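Local structure of UDP-glucose 4-epimerase (Brucella ovis, 4WOK) at residues G21-H26 / I81-S86; V52-F57 / G188-K193; I123-C128 / R241-A246. The protein probably catalyses the reversible, NAD-dependent interconversion of UDP-glucose and UDP-galactose by inverting the configuration at C4 of the sugar. The protein carries 2 engineered substitutions. All blocks are in the same frame, centred on the assembly; numbering follows the deposited sequence. Where two conformers were deposited one is given.

Contacts 1 and 3 are fully buried in the Rossmann core, and both touch NAD; contact 2 lies farther out and is partly open to solvent. Contacts 1 and 3 use neighbouring strands, 79-82 and 121-125, joined by backbone hydrogen bonds of His82 with Ile123 and Ser125. Contact 2 brings together two irregular loops, yet Leu190 packs on Ser25 and Glu192 on Phe22 of contact 1; contacts 2 and 3 do not touch. The chemistry follows the setting: contact 1 sets a glycine and an isoleucine against a phenylalanine ring beside amides that hold the diphosphate, contact 3 adds one buried polar bond to aliphatic packing, and contact 2 combines an arginine, a carbonyl oxygen and waters with the methyls of Leu190.

Contact 1: G21-H26 / I81-S86; sequences GFIGSH and IHFAAS. With NAD (nicotinamide-adenine-dinucleotide), chain B.
Two first torsions set up the meeting of Ile23 and Phe83. With chi1 at -54°, Ile23 has CG2 anti to its backbone N and pointed at the ring, while Phe83 (chi1 -64°) carries CG anti to its carbonyl carbon, which swings the ring from the end of strand 79-82 onto the first turn of helix 22-33. This is the glycine-rich turn of a Rossmann fold, and Gly21 and Gly24 fit its GxGxxG pattern. The side chains of Ile23 and Phe83 cross at about a right angle, Ile23 CG2 lying 3.5 Å from Phe83 CE1. Next to it, Gly24 CA stands over one ring face, 3.9 Å from the Phe83 centroid and displaced toward the rim, a CH-pi contact made close by the absence of a side chain on Gly24.

The same turn grips the NAD diphosphate with backbone amides at the start of the helix. Phe22 N donates to NAD O2A at 2.9 Å, almost straight at 174°, and Ile23 N reaches NAD O1N at 2.9 Å, one bond to each phosphate. The amino end of the helix would be expected to favour these negative oxygens. Gly21, at the N-cap, has no CB to crowd the phosphate ester. Toward the two ends of the cofactor, Ile23 CD1 lies 3.6 Å from NAD C2N on the nicotinamide, and Ala84 CB is 3.6 Å from NAD C4A of the adenine. Gly21 O takes two bonds, from Ser25 N and, at 2.6 Å, from Ser25 OG. One residue on, His26 ND1 donates in its own ring plane to Phe22 O at 2.8 Å, approaching that oxygen from above the carbonyl plane.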
loop_
_atom_site.group_PDB
_atom_site.type_symbol
_atom_site.label_atom_id
_atom_site.label_comp_id
_atom_site.label_asym_id
_atom_site.label_seq_id
_atom_site.Cartn_x
_atom_site.Cartn_y
_atom_site.Cartn_z
ATOM N N GLY A 21 -2.893 -6.862 -8.079
ATOM C CA GLY A 21 -3.572 -6.532 -6.832
ATOM C C GLY A 21 -4.157 -5.126 -6.836
ATOM O O GLY A 21 -4.192 -4.455 -7.861
ATOM N N PHE A 22 -4.613 -4.684 -5.674
ATOM C CA PHE A 22 -5.294 -3.397 -5.524
ATOM C C PHE A 22 -4.390 -2.207 -5.910
ATOM O O PHE A 22 -4.633 -1.508 -6.907
ATOM C CB PHE A 22 -5.794 -3.285 -4.078
ATOM C CG PHE A 22 -6.415 -1.952 -3.723
ATOM C CD1 PHE A 22 -7.312 -1.323 -4.581
ATOM C CD2 PHE A 22 -6.132 -1.356 -2.499
ATOM C CE1 PHE A 22 -7.886 -0.091 -4.238
ATOM C CE2 PHE A 22 -6.701 -0.144 -2.150
ATOM C CZ PHE A 22 -7.584 0.490 -3.015
ATOM N N ILE A 23 -3.334 -1.968 -5.147
ATOM C CA ILE A 23 -2.488 -0.807 -5.432
ATOM C C ILE A 23 -1.674 -0.990 -6.731
ATOM O O ILE A 23 -1.450 -0.025 -7.473
ATOM C CB ILE A 23 -1.541 -0.534 -4.243
ATOM C CG1 ILE A 23 -2.363 -0.393 -2.955
ATOM C CG2 ILE A 23 -0.741 0.716 -4.462
ATOM C CD1 ILE A 23 -1.505 -0.358 -1.692
ATOM N N GLY A 24 -1.229 -2.217 -6.990
ATOM C CA GLY A 24 -0.408 -2.509 -8.163
ATOM C C GLY A 24 -1.176 -2.286 -9.459
ATOM O O GLY A 24 -0.630 -1.754 -10.413
ATOM N N SER A 25 -2.444 -2.696 -9.503
ATOM C CA SER A 25 -3.237 -2.516 -10.717
ATOM C C SER A 25 -3.506 -1.034 -10.960
ATOM O O SER A 25 -3.445 -0.576 -12.107
ATOM C CB SER A 25 -4.560 -3.301 -10.660
ATOM O OG SER A 25 -5.397 -2.869 -9.585
ATOM N N HIS A 26 -3.782 -0.273 -9.898
ATOM C CA HIS A 26 -3.948 1.176 -10.065
ATOM C C HIS A 26 -2.666 1.831 -10.586
ATOM O O HIS A 26 -2.702 2.801 -11.365
ATOM C CB HIS A 26 -4.368 1.836 -8.750
ATOM C CG HIS A 26 -5.826 1.680 -8.439
ATOM N ND1 HIS A 26 -6.346 0.538 -7.874
ATOM C CD2 HIS A 26 -6.871 2.528 -8.615
ATOM C CE1 HIS A 26 -7.656 0.683 -7.718
ATOM N NE2 HIS A 26 -7.996 1.879 -8.160
ATOM N N ILE A 81 8.656 -2.130 -9.724
ATOM C CA ILE A 81 7.870 -1.699 -8.576
ATOM C C ILE A 81 7.370 -2.953 -7.853
ATOM O O ILE A 81 6.714 -3.805 -8.450
ATOM C CB ILE A 81 6.698 -0.818 -8.985
ATOM C CG1 ILE A 81 7.169 0.262 -9.975
ATOM C CG2 ILE A 81 6.091 -0.158 -7.756
ATOM C CD1 ILE A 81 6.053 1.182 -10.418
ATOM N N HIS A 82 7.694 -3.044 -6.571
ATOM C CA HIS A 82 7.504 -4.270 -5.807
ATOM C C HIS A 82 6.321 -4.111 -4.855
ATOM O O HIS A 82 6.448 -3.500 -3.795
ATOM C CB HIS A 82 8.787 -4.601 -5.045
ATOM C CG HIS A 82 8.693 -5.836 -4.197
ATOM N ND1 HIS A 82 7.695 -6.772 -4.360
ATOM C CD2 HIS A 82 9.491 -6.294 -3.204
ATOM C CE1 HIS A 82 7.876 -7.755 -3.483
ATOM N NE2 HIS A 82 8.948 -7.483 -2.767
ATOM N N PHE A 83 5.168 -4.642 -5.257
ATOM C CA PHE A 83 3.964 -4.684 -4.416
ATOM C C PHE A 83 3.654 -6.088 -3.887
ATOM O O PHE A 83 2.648 -6.288 -3.211
ATOM C CB PHE A 83 2.719 -4.244 -5.192
ATOM C CG PHE A 83 2.731 -2.812 -5.654
ATOM C CD1 PHE A 83 2.487 -1.780 -4.764
ATOM C CD2 PHE A 83 2.927 -2.507 -6.998
ATOM C CE1 PHE A 83 2.465 -0.442 -5.209
ATOM C CE2 PHE A 83 2.904 -1.187 -7.440
ATOM C CZ PHE A 83 2.674 -0.160 -6.541
ATOM N N ALA A 84 4.470 -7.064 -4.262
ATOM C CA ALA A 84 4.105 -8.461 -4.076
ATOM C C ALA A 84 4.395 -8.902 -2.648
ATOM O O ALA A 84 5.484 -9.343 -2.323
ATOM C CB ALA A 84 4.855 -9.334 -5.069
ATOM N N ALA A 85 3.416 -8.794 -1.761
ATOM C CA ALA A 85 3.679 -9.197 -0.386
ATOM C C ALA A 85 2.432 -9.714 0.320
ATOM O O ALA A 85 1.312 -9.535 -0.168
ATOM C CB ALA A 85 4.273 -8.025 0.386
ATOM N N SER A 86 2.644 -10.374 1.458
ATOM C CA SER A 86 1.576 -10.656 2.402
ATOM C C SER A 86 1.461 -9.442 3.341
ATOM O O SER A 86 2.465 -8.927 3.858
ATOM C CB SER A 86 1.842 -11.964 3.161
ATOM O OG SER A 86 1.949 -13.069 2.262
HETATM P PA NAD B . -3.022 -6.976 -2.731
HETATM O O1A NAD B . -2.930 -8.326 -2.045
HETATM O O2A NAD B . -4.234 -6.490 -3.471
HETATM O O5B NAD B . -1.800 -7.041 -3.957
HETATM C C5B NAD B . -0.794 -7.973 -3.625
HETATM C C4B NAD B . -0.380 -8.592 -4.986
HETATM O O4B NAD B . 0.833 -9.343 -4.844
HETATM C C3B NAD B . -1.524 -9.561 -5.309
HETATM O O3B NAD B . -1.887 -9.351 -6.650
HETATM C C2B NAD B . -0.863 -10.945 -5.092
HETATM O O2B NAD B . -1.395 -11.881 -5.943
HETATM C C1B NAD B . 0.629 -10.625 -5.471
HETATM N N9A NAD B . 1.583 -11.512 -4.777
HETATM C C8A NAD B . 1.665 -11.828 -3.403
HETATM N N7A NAD B . 2.685 -12.648 -3.125
HETATM C C5A NAD B . 3.286 -12.877 -4.370
HETATM C C6A NAD B . 4.398 -13.661 -4.746
HETATM N N6A NAD B . 5.092 -14.383 -3.804
HETATM N N1A NAD B . 4.782 -13.701 -6.044
HETATM C C2A NAD B . 4.051 -12.973 -6.949
HETATM N N3A NAD B . 2.957 -12.187 -6.734
HETATM C C4A NAD B . 2.617 -12.168 -5.408
HETATM O O3 NAD B . -2.423 -6.062 -1.552
HETATM P PN NAD B . -2.321 -4.474 -1.835
HETATM O O1N NAD B . -2.414 -3.969 -3.247
HETATM O O2N NAD B . -2.986 -3.867 -0.651
HETATM O O5D NAD B . -0.756 -3.970 -1.304
HETATM C C5D NAD B . 0.239 -4.523 -2.013
HETATM C C4D NAD B . 1.520 -3.873 -1.490
HETATM O O4D NAD B . 1.165 -2.634 -0.751
HETATM C C3D NAD B . 2.176 -4.802 -0.448
HETATM O O3D NAD B . 3.545 -4.576 -0.552
HETATM C C2D NAD B . 1.624 -4.224 0.860
HETATM O O2D NAD B . 2.425 -4.420 1.957
HETATM C C1D NAD B . 1.773 -2.728 0.495
HETATM N N1N NAD B . 0.958 -1.896 1.517
HETATM C C2N NAD B . -0.430 -1.929 1.408
HETATM C C3N NAD B . -1.194 -1.172 2.335
HETATM C C7N NAD B . -2.695 -1.201 2.230
HETATM O O7N NAD B . -3.386 -0.527 3.001
HETATM N N7N NAD B . -3.275 -1.993 1.259
HETATM C C4N NAD B . -0.537 -0.436 3.324
HETATM C C5N NAD B . 0.855 -0.429 3.405
HETATM C C6N NAD B . 1.607 -1.175 2.487
#

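Contact 2: V52-F57 / G188-K193. With ZN (zinc ion), chain C.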
loop_
_atom_site.group_PDB
_atom_site.type_symbol
_atom_site.label_atom_id
_atom_site.label_comp_id
_atom_site.label_asym_id
_atom_site.label_seq_id
_atom_site.Cartn_x
_atom_site.Cartn_y
_atom_site.Cartn_z
ATOM N N VAL A 52 -5.466 -6.967 -14.861
ATOM C CA VAL A 52 -4.267 -6.714 -15.650
ATOM C C VAL A 52 -4.726 -6.272 -17.042
ATOM O O VAL A 52 -4.848 -7.084 -17.961
ATOM C CB VAL A 52 -3.354 -7.954 -15.711
ATOM C CG1 VAL A 52 -2.062 -7.639 -16.452
ATOM C CG2 VAL A 52 -3.013 -8.443 -14.280
ATOM N N ARG A 53 -5.003 -4.978 -17.178
ATOM C CA ARG A 53 -5.677 -4.477 -18.369
ATOM C C ARG A 53 -4.829 -3.538 -19.198
ATOM O O ARG A 53 -5.300 -3.057 -20.219
ATOM C CB ARG A 53 -6.968 -3.739 -17.987
ATOM C CG ARG A 53 -7.828 -4.508 -16.982
ATOM C CD ARG A 53 -9.126 -3.750 -16.649
ATOM N NE ARG A 53 -9.799 -4.365 -15.499
ATOM C CZ ARG A 53 -10.676 -3.733 -14.727
ATOM N NH1 ARG A 53 -10.984 -2.464 -14.985
ATOM N NH2 ARG A 53 -11.239 -4.360 -13.687
ATOM N N TRP A 54 -3.603 -3.258 -18.767
ATOM C CA TRP A 54 -2.844 -2.172 -19.408
ATOM C C TRP A 54 -1.519 -2.590 -20.022
ATOM O O TRP A 54 -0.735 -1.740 -20.437
ATOM C CB TRP A 54 -2.613 -1.044 -18.400
ATOM C CG TRP A 54 -3.902 -0.373 -18.067
ATOM C CD1 TRP A 54 -4.492 0.650 -18.743
ATOM C CD2 TRP A 54 -4.798 -0.734 -17.016
ATOM N NE1 TRP A 54 -5.695 0.966 -18.163
ATOM C CE2 TRP A 54 -5.902 0.133 -17.088
ATOM C CE3 TRP A 54 -4.759 -1.690 -15.998
ATOM C CZ2 TRP A 54 -6.973 0.070 -16.192
ATOM C CZ3 TRP A 54 -5.826 -1.752 -15.105
ATOM C CH2 TRP A 54 -6.909 -0.880 -15.209
ATOM N N GLY A 55 -1.285 -3.892 -20.098
ATOM C CA GLY A 55 -0.093 -4.422 -20.735
ATOM C C GLY A 55 0.038 -5.929 -20.528
ATOM O O GLY A 55 -0.930 -6.610 -20.190
ATOM N N ASP A 56 1.240 -6.454 -20.730
ATOM C CA ASP A 56 1.463 -7.895 -20.672
ATOM C C ASP A 56 1.286 -8.436 -19.267
ATOM O O ASP A 56 1.393 -7.704 -18.287
ATOM C CB ASP A 56 2.858 -8.246 -21.171
ATOM C CG ASP A 56 2.972 -8.166 -22.688
ATOM O OD1 ASP A 56 2.017 -7.699 -23.327
ATOM O OD2 ASP A 56 4.018 -8.578 -23.228
ATOM N N PHE A 57 1.001 -9.729 -19.194
ATOM C CA PHE A 57 0.842 -10.433 -17.923
ATOM C C PHE A 57 1.730 -11.657 -17.898
ATOM O O PHE A 57 1.728 -12.457 -18.826
ATOM C CB PHE A 57 -0.612 -10.835 -17.700
ATOM C CG PHE A 57 -0.815 -11.720 -16.478
ATOM C CD1 PHE A 57 -0.409 -11.290 -15.224
ATOM C CD2 PHE A 57 -1.403 -12.970 -16.595
ATOM C CE1 PHE A 57 -0.603 -12.103 -14.078
ATOM C CE2 PHE A 57 -1.596 -13.781 -15.474
ATOM C CZ PHE A 57 -1.187 -13.348 -14.219
ATOM N N GLY A 188 -14.276 4.478 -11.690
ATOM C CA GLY A 188 -15.162 3.421 -11.229
ATOM C C GLY A 188 -14.972 1.983 -11.696
ATOM O O GLY A 188 -15.702 1.102 -11.238
ATOM N N GLU A 189 -14.006 1.716 -12.573
ATOM C CA GLU A 189 -13.846 0.351 -13.098
ATOM C C GLU A 189 -12.751 -0.486 -12.436
ATOM O O GLU A 189 -12.489 -1.609 -12.865
ATOM C CB GLU A 189 -13.569 0.382 -14.599
ATOM C CG GLU A 189 -14.683 0.992 -15.440
ATOM C CD GLU A 189 -14.371 0.922 -16.927
ATOM O OE1 GLU A 189 -13.530 0.080 -17.325
ATOM O OE2 GLU A 189 -14.961 1.711 -17.698
ATOM N N LEU A 190 -12.112 0.045 -11.399
ATOM C CA LEU A 190 -11.027 -0.684 -10.731
ATOM C C LEU A 190 -11.119 -0.496 -9.222
ATOM O O LEU A 190 -11.120 0.633 -8.729
ATOM C CB LEU A 190 -9.672 -0.203 -11.250
ATOM C CG LEU A 190 -8.433 -1.062 -11.044
ATOM C CD1 LEU A 190 -8.542 -2.404 -11.780
ATOM C CD2 LEU A 190 -7.200 -0.283 -11.500
ATOM N N GLY A 191 -11.194 -1.595 -8.481
ATOM C CA GLY A 191 -11.422 -1.480 -7.056
ATOM C C GLY A 191 -10.608 -2.423 -6.202
ATOM O O GLY A 191 -9.718 -3.119 -6.681
ATOM N N GLU A 192 -10.938 -2.449 -4.914
ATOM C CA GLU A 192 -10.207 -3.253 -3.956
ATOM C C GLU A 192 -10.970 -4.555 -3.723
ATOM O O GLU A 192 -12.044 -4.534 -3.124
ATOM C CB GLU A 192 -10.039 -2.469 -2.648
ATOM C CG GLU A 192 -9.407 -3.249 -1.503
ATOM C CD GLU A 192 -9.148 -2.363 -0.306
ATOM O OE1 GLU A 192 -8.413 -2.777 0.603
ATOM O OE2 GLU A 192 -9.664 -1.227 -0.283
ATOM N N LYS A 193 -10.434 -5.676 -4.206
ATOM C CA LYS A 193 -11.147 -6.951 -4.091
ATOM C C LYS A 193 -10.305 -7.943 -3.309
ATOM O O LYS A 193 -9.404 -8.598 -3.853
ATOM C CB LYS A 193 -11.507 -7.513 -5.474
HETATM ZN ZN ZN C . -8.623 -4.776 1.534
HETATM O O HOH W 1 -10.817 -0.830 -17.386
HETATM O O HOH W 2 -13.165 -4.242 -11.620
#
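The zinc-site loop 188-193 meets loop 52-57 through Arg53, which bonds to the backbone of Glu189 and lies against Leu190. Arg53 NH1 donates to Glu189 O at 2.7 Å with an angle of 155° at the hydrogen; the oxygen lies in the guanidinium plane, but the donor sits above the carbonyl plane. A weak second bond runs from Arg53 NH2 to Glu189 O at 3.1 Å. The Arg53 chain is extended from CG to NE, which carries the charged end across to the other loop. Residues 52-57 are the last part of the connection from strand 37-42 into the edge strand 57-59 of the parallel Rossmann sheet.

Leu190 splits its two methyls between the partners. CD1 lies over one face of the guanidinium, 3.8 Å from Arg53 NH2, and CD2 comes 3.8 Å from Trp54 CH2. The same indole has Arg53 CB over one face, while the leucine methyl meets it obliquely. A water bridges the polar groups: water 1 accepts from Arg53 NH1 and donates to Glu189 OE1, spanning charges too far apart for a salt bridge. Two residues beyond Leu190, Glu192 OE1 binds the zinc ion at 2.2 Å beside His194, Glu197 and His199.

Contact 3: I123-C128 / R241-A246. With NAD (nicotinamide-adenine-dinucleotide), chain B.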
loop_
_atom_site.group_PDB
_atom_site.type_symbol
_atom_site.label_atom_id
_atom_site.label_comp_id
_atom_site.label_asym_id
_atom_site.label_seq_id
_atom_site.Cartn_x
_atom_site.Cartn_y
_atom_site.Cartn_z
ATOM N N ILE A 123 11.426 0.208 -6.833
ATOM C CA ILE A 123 10.520 1.008 -6.029
ATOM C C ILE A 123 9.776 0.043 -5.112
ATOM O O ILE A 123 9.008 -0.781 -5.583
ATOM C CB ILE A 123 9.524 1.799 -6.890
ATOM C CG1 ILE A 123 10.250 2.579 -8.005
ATOM C CG2 ILE A 123 8.644 2.691 -6.007
ATOM C CD1 ILE A 123 11.280 3.521 -7.499
ATOM N N PHE A 124 10.021 0.150 -3.813
ATOM C CA PHE A 124 9.537 -0.823 -2.827
ATOM C C PHE A 124 8.356 -0.277 -2.038
ATOM O O PHE A 124 8.456 0.772 -1.406
ATOM C CB PHE A 124 10.651 -1.207 -1.856
ATOM C CG PHE A 124 10.203 -2.177 -0.790
ATOM C CD1 PHE A 124 9.785 -3.456 -1.130
ATOM C CD2 PHE A 124 10.164 -1.799 0.542
ATOM C CE1 PHE A 124 9.344 -4.361 -0.138
ATOM C CE2 PHE A 124 9.723 -2.691 1.542
ATOM C CZ PHE A 124 9.319 -3.972 1.195
ATOM N N SER A 125 7.231 -0.987 -2.072
ATOM C CA SER A 125 6.065 -0.555 -1.315
ATOM C C SER A 125 6.216 -1.062 0.108
ATOM O O SER A 125 6.076 -2.248 0.377
ATOM C CB SER A 125 4.762 -1.067 -1.952
ATOM O OG SER A 125 3.820 -0.002 -2.109
ATOM N N SER A 126 6.530 -0.151 1.017
ATOM C CA SER A 126 6.772 -0.505 2.401
ATOM C C SER A 126 5.553 -0.130 3.225
ATOM O O SER A 126 4.462 0.001 2.682
ATOM C CB SER A 126 8.031 0.196 2.916
ATOM O OG SER A 126 8.426 -0.322 4.176
ATOM N N SER A 127 5.736 0.070 4.525
ATOM C CA SER A 127 4.616 0.353 5.425
ATOM C C SER A 127 5.063 1.204 6.584
ATOM O O SER A 127 6.194 1.078 7.039
ATOM C CB SER A 127 4.007 -0.949 5.963
ATOM O OG SER A 127 3.029 -0.660 6.954
ATOM N N CYS A 128 4.176 2.061 7.073
ATOM C CA CYS A 128 4.466 2.824 8.278
ATOM C C CYS A 128 4.370 1.936 9.515
ATOM O O CYS A 128 4.660 2.375 10.626
ATOM C CB CYS A 128 3.523 4.017 8.406
ATOM S SG CYS A 128 3.900 5.380 7.287
ATOM N N ARG A 241 0.378 7.531 -8.139
ATOM C CA ARG A 241 1.148 8.716 -8.527
ATOM C C ARG A 241 2.549 8.729 -7.900
ATOM O O ARG A 241 3.545 8.955 -8.594
ATOM C CB ARG A 241 0.385 9.993 -8.146
ATOM C CG ARG A 241 -0.950 10.170 -8.881
ATOM C CD ARG A 241 -1.661 11.489 -8.483
ATOM N NE ARG A 241 -0.734 12.619 -8.503
ATOM C CZ ARG A 241 -0.364 13.303 -7.424
ATOM N NH1 ARG A 241 -0.872 13.003 -6.237
ATOM N NH2 ARG A 241 0.501 14.302 -7.537
ATOM N N ALA A 242 2.629 8.474 -6.597
ATOM C CA ALA A 242 3.912 8.527 -5.899
ATOM C C ALA A 242 4.883 7.440 -6.368
ATOM O O ALA A 242 6.091 7.671 -6.462
ATOM C CB ALA A 242 3.699 8.411 -4.418
ATOM N N HIS A 243 4.366 6.247 -6.637
ATOM C CA HIS A 243 5.236 5.158 -7.071
ATOM C C HIS A 243 5.803 5.468 -8.445
ATOM O O HIS A 243 6.954 5.129 -8.740
ATOM C CB HIS A 243 4.485 3.828 -7.085
ATOM C CG HIS A 243 4.269 3.239 -5.725
ATOM N ND1 HIS A 243 3.434 3.812 -4.789
ATOM C CD2 HIS A 243 4.779 2.125 -5.143
ATOM C CE1 HIS A 243 3.436 3.072 -3.689
ATOM N NE2 HIS A 243 4.242 2.041 -3.878
ATOM N N VAL A 244 5.016 6.135 -9.291
ATOM C CA VAL A 244 5.542 6.499 -10.605
ATOM C C VAL A 244 6.506 7.689 -10.474
ATOM O O VAL A 244 7.537 7.740 -11.160
ATOM C CB VAL A 244 4.414 6.811 -11.622
ATOM C CG1 VAL A 244 4.993 7.269 -12.947
ATOM C CG2 VAL A 244 3.543 5.575 -11.833
ATOM N N LEU A 245 6.204 8.635 -9.586
ATOM C CA LEU A 245 7.164 9.715 -9.344
ATOM C C LEU A 245 8.501 9.129 -8.869
ATOM O O LEU A 245 9.566 9.610 -9.231
ATOM C CB LEU A 245 6.635 10.713 -8.322
ATOM C CG LEU A 245 5.580 11.713 -8.790
ATOM C CD1 LEU A 245 5.004 12.429 -7.582
ATOM C CD2 LEU A 245 6.163 12.732 -9.783
ATOM N N ALA A 246 8.433 8.072 -8.066
ATOM C CA ALA A 246 9.644 7.418 -7.568
ATOM C C ALA A 246 10.444 6.813 -8.729
ATOM O O ALA A 246 11.679 6.862 -8.745
ATOM C CB ALA A 246 9.278 6.347 -6.527
HETATM P PA NAD B . -3.022 -6.976 -2.731
HETATM O O1A NAD B . -2.930 -8.326 -2.045
HETATM O O2A NAD B . -4.234 -6.490 -3.471
HETATM O O5B NAD B . -1.800 -7.041 -3.957
HETATM C C5B NAD B . -0.794 -7.973 -3.625
HETATM C C4B NAD B . -0.380 -8.592 -4.986
HETATM O O4B NAD B . 0.833 -9.343 -4.844
HETATM C C3B NAD B . -1.524 -9.561 -5.309
HETATM O O3B NAD B . -1.887 -9.351 -6.650
HETATM C C2B NAD B . -0.863 -10.945 -5.092
HETATM O O2B NAD B . -1.395 -11.881 -5.943
HETATM C C1B NAD B . 0.629 -10.625 -5.471
HETATM N N9A NAD B . 1.583 -11.512 -4.777
HETATM C C8A NAD B . 1.665 -11.828 -3.403
HETATM N N7A NAD B . 2.685 -12.648 -3.125
HETATM C C5A NAD B . 3.286 -12.877 -4.370
HETATM C C6A NAD B . 4.398 -13.661 -4.746
HETATM N N6A NAD B . 5.092 -14.383 -3.804
HETATM N N1A NAD B . 4.782 -13.701 -6.044
HETATM C C2A NAD B . 4.051 -12.973 -6.949
HETATM N N3A NAD B . 2.957 -12.187 -6.734
HETATM C C4A NAD B . 2.617 -12.168 -5.408
HETATM O O3 NAD B . -2.423 -6.062 -1.552
HETATM P PN NAD B . -2.321 -4.474 -1.835
HETATM O O1N NAD B . -2.414 -3.969 -3.247
HETATM O O2N NAD B . -2.986 -3.867 -0.651
HETATM O O5D NAD B . -0.756 -3.970 -1.304
HETATM C C5D NAD B . 0.239 -4.523 -2.013
HETATM C C4D NAD B . 1.520 -3.873 -1.490
HETATM O O4D NAD B . 1.165 -2.634 -0.751
HETATM C C3D NAD B . 2.176 -4.802 -0.448
HETATM O O3D NAD B . 3.545 -4.576 -0.552
HETATM C C2D NAD B . 1.624 -4.224 0.860
HETATM O O2D NAD B . 2.425 -4.420 1.957
HETATM C C1D NAD B . 1.773 -2.728 0.495
HETATM N N1N NAD B . 0.958 -1.896 1.517
HETATM C C2N NAD B . -0.430 -1.929 1.408
HETATM C C3N NAD B . -1.194 -1.172 2.335
HETATM C C7N NAD B . -2.695 -1.201 2.230
HETATM O O7N NAD B . -3.386 -0.527 3.001
HETATM N N7N NAD B . -3.275 -1.993 1.259
HETATM C C4N NAD B . -0.537 -0.436 3.324
HETATM C C5N NAD B . 0.855 -0.429 3.405
HETATM C C6N NAD B . 1.607 -1.175 2.487
#
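Ile123 points from strand 121-125 toward helix 236-251, and its atoms meet Ala246 and His243 in turn. Beyond CB the side chain forks. The CG2 branch lies 3.7 Å from Ala246 CB and also, at 4.0 Å, beside His243 CD2. The CG1 branch passes Ala246 CB more loosely and ends in CD1, which rests 3.6 Å from that methyl carbon, Ala246 CB, and equally close to the backbone oxygen Ala246 O. The isoleucine thus covers one end of the helix segment with both of its branches.

Two residues along the strand the contact turns polar. His243 leaves the helix at a slant, but its ring tip comes back to the strand, where His243 NE2 and Ser125 OG share a hydrogen bond of 2.7 Å. OG lies at the edge of the imidazole, near its plane. Ser125 holds a chi1 of -130°, away from the usual staggered positions, and OG there also bonds to Tyr178 OH. The other ring nitrogen, His243 ND1, is bonded to Leu239 O one turn earlier in the helix, so both ring nitrogens have partners and the rotation of the imidazole is fixed.

The setting is the helix-on-sheet layer of the Rossmann fold. Helix 241-246 and strand 123-125 run nearly antiparallel, at 152°, with axes 9.1 Å apart, and the Phe83 ring meets that of His243. Where the strand ends, the chain faces the cofactor: Ser126 O lies 3.1 Å from NAD C6N of the nicotinamide. Ser125 O is hydrogen-bonded to Lys155 NZ; Lys155 and Tyr151, which bonds to NAD, fit the Tyr-x-x-x-Lys pair of short-chain dehydrogenase relatives, and Ser127 packs on Tyr151.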